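Local coordinates for protein chintase (Rhizomucor miehei, PDB 7FBT) that probably hydrolyses beta-1,4 linkages in chitin, as expected of a family 18 glycoside hydrolase built on a TIM barrel, at residues 35-40 / 87-92; 102-107 / 130-135. One frame throughout, in Å; residues are numbered along the deposited sequence.

Interaction 1: residues 35-40 / 87-92; sequences DGELSG and VSNLVD
The carboxamide of N89, on a helix of the TIM barrel, meets G36 edge-on, while E37 OE2 lies obliquely above its plane, off the ND2 end. At the edge, the ND2 hydrogen on the CB side points at G36 O, which lies almost in the amide plane; the bond is short, 2.6 Å from N89 ND2 to G36 O, and fairly straight at 162°. Seen from the acceptor the approach is different, with the donor standing 53° above the carbonyl plane. E37 OE2 is 3.8 Å from N89 ND2, its carboxylate nearly perpendicular to the amide, which is proximity without a hydrogen bond. Residues 35-40 turn the chain after strand 24-32 into a short, weakly bonded strand at 38-39, antiparallel to strand 24-32, with L38 packing on helix 81-97. Asparagine suits the helix surface because its amide can satisfy a loop carbonyl, and a weak bond from ND2 to N85 OD1 helps settle its rotation. G36 takes a positive phi of 82°, which favours glycine at the turn. The bend in E37 returns its carboxylate toward N89 although CB leads away; the residue stays exposed, where an acid is easily solvated. Farther along the loop, L38 also touches F86 and V93. One branch, L38 CD1, rests 3.9 Å from N89 O; the other crosses L90 at about a right angle, with L38 CD2 3.9 Å from L90 CD2.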
loop_
_atom_site.group_PDB
_atom_site.type_symbol
_atom_site.label_atom_id
_atom_site.label_comp_id
_atom_site.label_asym_id
_atom_site.label_seq_id
_atom_site.Cartn_x
_atom_site.Cartn_y
_atom_site.Cartn_z
ATOM N N ASP A 35 14.966 9.444 13.822
ATOM C CA ASP A 35 15.297 10.860 13.846
ATOM C C ASP A 35 14.534 11.662 12.799
ATOM O O ASP A 35 14.823 12.849 12.616
ATOM C CB ASP A 35 16.803 11.040 13.646
ATOM C CG ASP A 35 17.588 10.827 14.929
ATOM O OD1 ASP A 35 17.103 11.240 16.004
ATOM O OD2 ASP A 35 18.684 10.234 14.863
ATOM N N GLY A 36 13.572 11.047 12.110
ATOM C CA GLY A 36 12.826 11.735 11.077
ATOM C C GLY A 36 13.515 11.808 9.737
ATOM O O GLY A 36 13.018 12.493 8.836
ATOM N N GLU A 37 14.652 11.141 9.585
ATOM C CA GLU A 37 15.336 11.020 8.311
ATOM C C GLU A 37 14.611 10.005 7.429
ATOM O O GLU A 37 13.779 9.224 7.894
ATOM C CB GLU A 37 16.786 10.585 8.537
ATOM C CG GLU A 37 17.691 11.649 9.158
ATOM C CD GLU A 37 18.361 12.531 8.126
ATOM O OE1 GLU A 37 19.337 12.060 7.501
ATOM O OE2 GLU A 37 17.908 13.680 7.929
ATOM N N LEU A 38 14.931 10.033 6.140
ATOM C CA LEU A 38 14.483 9.015 5.205
ATOM C C LEU A 38 15.643 8.088 4.877
ATOM O O LEU A 38 16.811 8.484 4.925
ATOM C CB LEU A 38 13.927 9.641 3.927
ATOM C CG LEU A 38 12.738 10.574 4.131
ATOM C CD1 LEU A 38 12.269 11.100 2.787
ATOM C CD2 LEU A 38 11.600 9.899 4.898
ATOM N N SER A 39 15.308 6.843 4.554
ATOM C CA SER A 39 16.301 5.787 4.430
ATOM C C SER A 39 15.721 4.663 3.583
ATOM O O SER A 39 14.515 4.607 3.333
ATOM C CB SER A 39 16.720 5.273 5.811
ATOM O OG SER A 39 15.663 4.570 6.440
ATOM N N GLY A 40 16.601 3.769 3.136
ATOM C CA GLY A 40 16.182 2.511 2.560
ATOM C C GLY A 40 15.937 2.490 1.063
ATOM O O GLY A 40 15.767 1.398 0.505
ATOM N N VAL A 87 8.311 16.144 8.697
ATOM C CA VAL A 87 7.553 16.900 7.705
ATOM C C VAL A 87 8.497 17.617 6.749
ATOM O O VAL A 87 8.292 17.612 5.527
ATOM C CB VAL A 87 6.602 17.888 8.406
ATOM C CG1 VAL A 87 6.148 18.971 7.439
ATOM C CG2 VAL A 87 5.418 17.154 9.011
ATOM N N SER A 88 9.554 18.236 7.289
ATOM C CA SER A 88 10.505 18.962 6.454
ATOM C C SER A 88 11.262 18.024 5.523
ATOM O O SER A 88 11.527 18.371 4.369
ATOM C CB SER A 88 11.483 19.750 7.330
ATOM O OG SER A 88 12.280 18.888 8.124
ATOM N N ASN A 89 11.614 16.828 5.997
ATOM C CA ASN A 89 12.327 15.894 5.131
ATOM C C ASN A 89 11.412 15.315 4.059
ATOM O O ASN A 89 11.867 15.003 2.956
ATOM C CB ASN A 89 12.960 14.787 5.973
ATOM C CG ASN A 89 13.991 15.327 6.954
ATOM O OD1 ASN A 89 14.554 16.404 6.747
ATOM N ND2 ASN A 89 14.232 14.589 8.031
ATOM N N LEU A 90 10.119 15.190 4.347
ATOM C CA LEU A 90 9.189 14.748 3.311
ATOM C C LEU A 90 9.022 15.824 2.240
ATOM O O LEU A 90 9.079 15.536 1.032
ATOM C CB LEU A 90 7.857 14.379 3.956
ATOM C CG LEU A 90 7.981 13.120 4.830
ATOM C CD1 LEU A 90 6.718 12.882 5.638
ATOM C CD2 LEU A 90 8.319 11.892 3.981
ATOM N N VAL A 91 8.855 17.080 2.663
ATOM C CA VAL A 91 8.839 18.179 1.701
ATOM C C VAL A 91 10.120 18.181 0.877
ATOM O O VAL A 91 10.097 18.388 -0.346
ATOM C CB VAL A 91 8.623 19.517 2.429
ATOM C CG1 VAL A 91 8.583 20.672 1.438
ATOM C CG2 VAL A 91 7.337 19.468 3.213
ATOM N N ASP A 92 11.257 17.921 1.531
ATOM C CA ASP A 92 12.547 18.006 0.856
ATOM C C ASP A 92 12.741 16.862 -0.135
ATOM O O ASP A 92 13.381 17.041 -1.175
ATOM C CB ASP A 92 13.672 18.017 1.889
ATOM C CG ASP A 92 13.767 19.337 2.645
ATOM O OD1 ASP A 92 13.108 20.325 2.240
ATOM O OD2 ASP A 92 14.514 19.390 3.644
#

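Interaction 2: residues 102-107 / 130-135; sequences LNLDWE and KLFKAL
L104 is the hub of the apolar contacts, meeting L131, F132 and L135 with different parts of its side chain. Among the aliphatic pairs, L104 and L131 reach toward each other tip to tip, with L104 CD1 4.0 Å from L131 CD2; the L131 side chain extends away from its backbone N (chi1 171°), which carries its branches in toward the strand. The other branch of L104 crosses L135 obliquely, L104 CD2 lying 4.1 Å from L135 CD1. That same methyl of L135 serves L102 too, more loosely, at 4.3 Å from L102 CD1. The aromatic contact is closer: F132 and L104 lie alongside each other, pointing opposite ways, and the far end of the ring, F132 CZ, comes within 3.5 Å of L104 CB, while Y128 meets the same ring at about 50°. No polar bond crosses the interface. The axes of 102-105 and 130-135 run antiparallel at 173°, 11.4 Å apart at closest approach; their parent elements, strand 101-105 and helix 124-139, open a beta-alpha-beta unit completed by strand 144-149. Alternation along the strand sorts the residue types: L102 and L104 face the helix, whereas N103 and D105 point into the barrel, where Y7, S63 and T146 bind the amide of N103. Branched leucines fill the layer between strand and helix, and the flat phenylalanine reaches in from the flank. Since every touching residue is buried and nonpolar, adhesion here rests on dispersion and the exclusion of water.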
loop_
_atom_site.group_PDB
_atom_site.type_symbol
_atom_site.label_atom_id
_atom_site.label_comp_id
_atom_site.label_asym_id
_atom_site.label_seq_id
_atom_site.Cartn_x
_atom_site.Cartn_y
_atom_site.Cartn_z
ATOM N N LEU A 102 3.280 11.738 -2.490
ATOM C CA LEU A 102 3.804 10.938 -1.396
ATOM C C LEU A 102 2.707 9.988 -0.964
ATOM O O LEU A 102 1.546 10.393 -0.833
ATOM C CB LEU A 102 4.251 11.796 -0.203
ATOM C CG LEU A 102 5.550 12.590 -0.302
ATOM C CD1 LEU A 102 5.692 13.457 0.942
ATOM C CD2 LEU A 102 6.742 11.651 -0.465
ATOM N N ASN A 103 3.068 8.723 -0.782
ATOM C CA ASN A 103 2.161 7.675 -0.335
ATOM C C ASN A 103 2.633 7.208 1.032
ATOM O O ASN A 103 3.742 6.685 1.157
ATOM C CB ASN A 103 2.148 6.515 -1.332
ATOM C CG ASN A 103 1.421 5.311 -0.811
ATOM O OD1 ASN A 103 2.058 4.328 -0.421
ATOM N ND2 ASN A 103 0.086 5.354 -0.824
ATOM N N LEU A 104 1.801 7.401 2.055
ATOM C CA LEU A 104 2.181 7.097 3.429
ATOM C C LEU A 104 1.646 5.719 3.804
ATOM O O LEU A 104 0.433 5.496 3.791
ATOM C CB LEU A 104 1.664 8.170 4.388
ATOM C CG LEU A 104 2.590 9.346 4.735
ATOM C CD1 LEU A 104 3.796 8.899 5.561
ATOM C CD2 LEU A 104 3.060 10.074 3.474
ATOM N N ASP A 105 2.548 4.814 4.160
ATOM C CA ASP A 105 2.232 3.404 4.406
ATOM C C ASP A 105 2.691 3.031 5.818
ATOM O O ASP A 105 3.675 2.302 6.009
ATOM C CB ASP A 105 2.900 2.537 3.337
ATOM C CG ASP A 105 2.464 1.092 3.395
ATOM O OD1 ASP A 105 1.569 0.759 4.205
ATOM O OD2 ASP A 105 3.027 0.289 2.628
ATOM N N TRP A 106 1.983 3.551 6.812
ATOM C CA TRP A 106 2.192 3.184 8.209
ATOM C C TRP A 106 1.362 1.947 8.527
ATOM O O TRP A 106 0.136 1.955 8.370
ATOM C CB TRP A 106 1.812 4.354 9.118
ATOM C CG TRP A 106 1.927 4.107 10.606
ATOM C CD1 TRP A 106 2.275 2.944 11.238
ATOM C CD2 TRP A 106 1.677 5.061 11.641
ATOM N NE1 TRP A 106 2.258 3.123 12.605
ATOM C CE2 TRP A 106 1.896 4.415 12.874
ATOM C CE3 TRP A 106 1.300 6.407 11.643
ATOM C CZ2 TRP A 106 1.747 5.069 14.095
ATOM C CZ3 TRP A 106 1.150 7.052 12.857
ATOM C CH2 TRP A 106 1.379 6.384 14.063
ATOM N N GLU A 107 2.024 0.890 8.989
ATOM C CA GLU A 107 1.367 -0.380 9.281
ATOM C C GLU A 107 1.665 -0.780 10.727
ATOM O O GLU A 107 2.636 -1.497 10.983
ATOM C CB GLU A 107 1.823 -1.456 8.286
ATOM C CG GLU A 107 1.712 -1.003 6.839
ATOM C CD GLU A 107 2.152 -2.051 5.842
ATOM O OE1 GLU A 107 2.537 -3.161 6.263
ATOM O OE2 GLU A 107 2.088 -1.765 4.629
ATOM N N LYS A 130 -2.483 14.888 11.705
ATOM C CA LYS A 130 -1.622 16.062 11.837
ATOM C C LYS A 130 -0.535 16.054 10.773
ATOM O O LYS A 130 -0.251 17.082 10.151
ATOM C CB LYS A 130 -0.984 16.123 13.229
ATOM C CG LYS A 130 -1.947 16.385 14.369
ATOM C CD LYS A 130 -1.244 16.249 15.714
ATOM C CE LYS A 130 -1.630 17.376 16.656
ATOM N NZ LYS A 130 -0.517 17.741 17.579
ATOM N N LEU A 131 0.074 14.890 10.548
ATOM C CA LEU A 131 1.095 14.752 9.516
ATOM C C LEU A 131 0.534 15.070 8.139
ATOM O O LEU A 131 1.175 15.770 7.351
ATOM C CB LEU A 131 1.667 13.336 9.536
ATOM C CG LEU A 131 2.593 12.969 8.376
ATOM C CD1 LEU A 131 3.819 13.869 8.361
ATOM C CD2 LEU A 131 2.983 11.487 8.434
ATOM N N PHE A 132 -0.661 14.561 7.830
ATOM C CA PHE A 132 -1.215 14.784 6.494
ATOM C C PHE A 132 -1.626 16.240 6.284
ATOM O O PHE A 132 -1.386 16.806 5.213
ATOM C CB PHE A 132 -2.393 13.846 6.235
ATOM C CG PHE A 132 -1.986 12.494 5.717
ATOM C CD1 PHE A 132 -2.392 11.340 6.362
ATOM C CD2 PHE A 132 -1.200 12.382 4.578
ATOM C CE1 PHE A 132 -2.026 10.101 5.887
ATOM C CE2 PHE A 132 -0.827 11.140 4.099
ATOM C CZ PHE A 132 -1.239 10.004 4.756
ATOM N N LYS A 133 -2.268 16.853 7.281
ATOM C CA LYS A 133 -2.581 18.278 7.205
ATOM C C LYS A 133 -1.318 19.118 7.075
ATOM O O LYS A 133 -1.282 20.073 6.291
ATOM C CB LYS A 133 -3.382 18.706 8.434
ATOM C CG LYS A 133 -4.483 17.745 8.820
ATOM C CD LYS A 133 -5.367 18.344 9.872
ATOM C CE LYS A 133 -6.337 19.352 9.340
ATOM N NZ LYS A 133 -7.526 19.255 10.222
ATOM N N ALA A 134 -0.266 18.771 7.823
ATOM C CA ALA A 134 1.004 19.473 7.682
ATOM C C ALA A 134 1.584 19.295 6.287
ATOM O O ALA A 134 2.107 20.246 5.706
ATOM C CB ALA A 134 1.994 18.990 8.741
ATOM N N LEU A 135 1.499 18.088 5.727
ATOM C CA LEU A 135 2.047 17.856 4.392
ATOM C C LEU A 135 1.270 18.629 3.332
ATOM O O LEU A 135 1.865 19.240 2.435
ATOM C CB LEU A 135 2.053 16.358 4.080
ATOM C CG LEU A 135 3.086 15.492 4.805
ATOM C CD1 LEU A 135 3.037 14.060 4.295
ATOM C CD2 LEU A 135 4.479 16.049 4.614
#

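Helix 81-97 of interaction 1 leads directly into strand 101-105 of interaction 2, and the two centres lie 12 Å apart. While N89 turns to the hairpin, L90 of interaction 1 packs against interaction 2, L90 CB being 3.8 Å from both L102 CD1 and L135 CD2; V87 CG2 is 3.7 Å from L131 CD1. The result is a continuous apolar layer on the outer side of the strands. A magnesium ion, about 8 Å from the L38 side chain and 13 Å from that of L104, takes no part in either contact. L102 and L104 face the helices; inward, N103 stands where many relatives have the first middle aspartate of DxxDxDxE, D105 keeps the second, and E107 follows, probably the catalytic acid as in relatives.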